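PDB 6LRF: Alr4995 protein from Nostoc sp., which probably hydrolyses arginine to ornithine with its N-terminal, dimethylarginine dimethylhydrolase-like domain and cyclises ornithine to proline with its C-terminal, Rossmann-containing part. Local coordinates for residues E39-Q42 against G43-I47. Residues are numbered along the deposited sequence; the frame is centred on the assembly and turned at random.
Sequences EQWQ and GLYQI
In the middle of alpha-helix 34-49, Trp-41 and Tyr-45, four residues apart, form an offset stack. The six-membered ring of Trp-41 and the Tyr-45 ring have centroids 4.8 Å apart and planes inclined by 25°. Contact is closest at the root of the tyrosine ring, where Trp-41 CZ3 lies 3.4 Å from Tyr-45 CG. Tyr-45 CB sits over the indole face in a CH-pi contact. Trp-41 CH2 in turn lies over one face of the phenol, toward its rim. Both rings leave the helix with CG anti to the backbone N (chi1 -172° and -178°), which brings them together one turn apart.

Beside the stack, Gln-42 and Gln-46 join their amides. Gln-46 NE2 donates to Gln-42 OE1 at 3.2 Å, straight off the end of the carbonyl, and the two amide planes are nearly coplanar. Both chains bend at chi2, which turns Gln-42 OE1 forward along the helix and lets Gln-46 NE2 reach back. The same OE1 lies 3.6 Å from Tyr-45 CD2, at the edge of the phenol ring. The i to i+4 backbone hydrogen bonds accompany these contacts, Tyr-45 N to Trp-41 O at 2.8 Å among them.

The aromatic pair packs on strand 53-56: both side chains touch Leu-56, and that of Tyr-45 also touches Val-54. Trp-41 and Leu-44 reach Met-9 of strand 6-9. Gln-40 ties the helix to Thr-253 and Glu-254 of helix 253-256.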
loop_
_atom_site.group_PDB
_atom_site.type_symbol
_atom_site.label_atom_id
_atom_site.label_comp_id
_atom_site.label_asym_id
_atom_site.label_seq_id
_atom_site.Cartn_x
_atom_site.Cartn_y
_atom_site.Cartn_z
ATOM N N GLU B 39 29.790 32.263 37.155
ATOM C CA GLU B 39 30.654 31.243 37.720
ATOM C C GLU B 39 31.326 30.398 36.645
ATOM O O GLU B 39 32.517 30.102 36.738
ATOM C CB GLU B 39 29.850 30.351 38.667
ATOM C CG GLU B 39 30.642 29.227 39.305
ATOM C CD GLU B 39 30.000 28.730 40.587
ATOM O OE1 GLU B 39 28.749 28.667 40.642
ATOM O OE2 GLU B 39 30.745 28.409 41.539
ATOM N N GLN B 40 30.560 30.002 35.631
ATOM C CA GLN B 40 31.092 29.176 34.544
ATOM C C GLN B 40 32.032 29.988 33.648
ATOM O O GLN B 40 33.092 29.496 33.242
ATOM C CB GLN B 40 29.958 28.578 33.710
ATOM C CG GLN B 40 29.136 27.506 34.409
ATOM C CD GLN B 40 27.950 27.053 33.561
ATOM O OE1 GLN B 40 27.584 27.715 32.594
ATOM N NE2 GLN B 40 27.347 25.926 33.924
ATOM N N TRP B 41 31.629 31.224 33.348
ATOM C CA TRP B 41 32.455 32.142 32.570
ATOM C C TRP B 41 33.815 32.334 33.228
ATOM O O TRP B 41 34.853 32.223 32.567
ATOM C CB TRP B 41 31.762 33.498 32.403
ATOM C CG TRP B 41 32.478 34.412 31.442
ATOM C CD1 TRP B 41 32.262 34.517 30.099
ATOM C CD2 TRP B 41 33.530 35.334 31.750
ATOM N NE1 TRP B 41 33.110 35.451 29.551
ATOM C CE2 TRP B 41 33.897 35.970 30.544
ATOM C CE3 TRP B 41 34.201 35.686 32.929
ATOM C CZ2 TRP B 41 34.903 36.939 30.480
ATOM C CZ3 TRP B 41 35.205 36.652 32.865
ATOM C CH2 TRP B 41 35.543 37.265 31.645
ATOM N N GLN B 42 33.804 32.611 34.534
ATOM C CA GLN B 42 35.039 32.813 35.290
ATOM C C GLN B 42 35.939 31.589 35.184
ATOM O O GLN B 42 37.153 31.715 35.053
ATOM C CB GLN B 42 34.733 33.129 36.760
ATOM C CG GLN B 42 34.200 34.538 36.985
ATOM C CD GLN B 42 35.278 35.602 36.846
ATOM O OE1 GLN B 42 36.469 35.324 37.026
ATOM N NE2 GLN B 42 34.864 36.830 36.531
ATOM N N GLY B 43 35.339 30.408 35.222
ATOM C CA GLY B 43 36.099 29.181 35.071
ATOM C C GLY B 43 36.888 29.148 33.775
ATOM O O GLY B 43 38.077 28.812 33.765
ATOM N N LEU B 44 36.218 29.501 32.678
ATOM C CA LEU B 44 36.866 29.600 31.365
ATOM C C LEU B 44 37.945 30.683 31.367
ATOM O O LEU B 44 39.101 30.455 30.972
ATOM C CB LEU B 44 35.825 29.899 30.284
ATOM C CG LEU B 44 36.386 30.107 28.882
ATOM C CD1 LEU B 44 37.201 28.891 28.462
ATOM C CD2 LEU B 44 35.244 30.370 27.914
ATOM N N TYR B 45 37.532 31.863 31.812
ATOM C CA TYR B 45 38.402 33.011 31.958
ATOM C C TYR B 45 39.670 32.655 32.734
ATOM O O TYR B 45 40.789 32.898 32.265
ATOM C CB TYR B 45 37.629 34.131 32.650
ATOM C CG TYR B 45 38.405 35.407 32.833
ATOM C CD1 TYR B 45 39.019 36.029 31.754
ATOM C CD2 TYR B 45 38.509 36.002 34.084
ATOM C CE1 TYR B 45 39.724 37.202 31.919
ATOM C CE2 TYR B 45 39.213 37.173 34.258
ATOM C CZ TYR B 45 39.819 37.772 33.176
ATOM O OH TYR B 45 40.520 38.945 33.353
ATOM N N GLN B 46 39.491 32.050 33.905
ATOM C CA GLN B 46 40.621 31.692 34.762
ATOM C C GLN B 46 41.556 30.689 34.080
ATOM O O GLN B 46 42.776 30.868 34.098
ATOM C CB GLN B 46 40.135 31.122 36.105
ATOM C CG GLN B 46 39.387 32.107 37.016
ATOM C CD GLN B 46 40.203 33.333 37.385
ATOM O OE1 GLN B 46 41.425 33.257 37.551
ATOM N NE2 GLN B 46 39.524 34.471 37.547
ATOM N N ILE B 47 40.982 29.644 33.478
ATOM C CA ILE B 47 41.779 28.627 32.792
ATOM C C ILE B 47 42.580 29.227 31.641
ATOM O O ILE B 47 43.777 28.953 31.488
ATOM C CB ILE B 47 40.906 27.489 32.239
ATOM C CG1 ILE B 47 40.286 26.682 33.380
ATOM C CG2 ILE B 47 41.738 26.570 31.373
ATOM C CD1 ILE B 47 39.227 25.694 32.921
#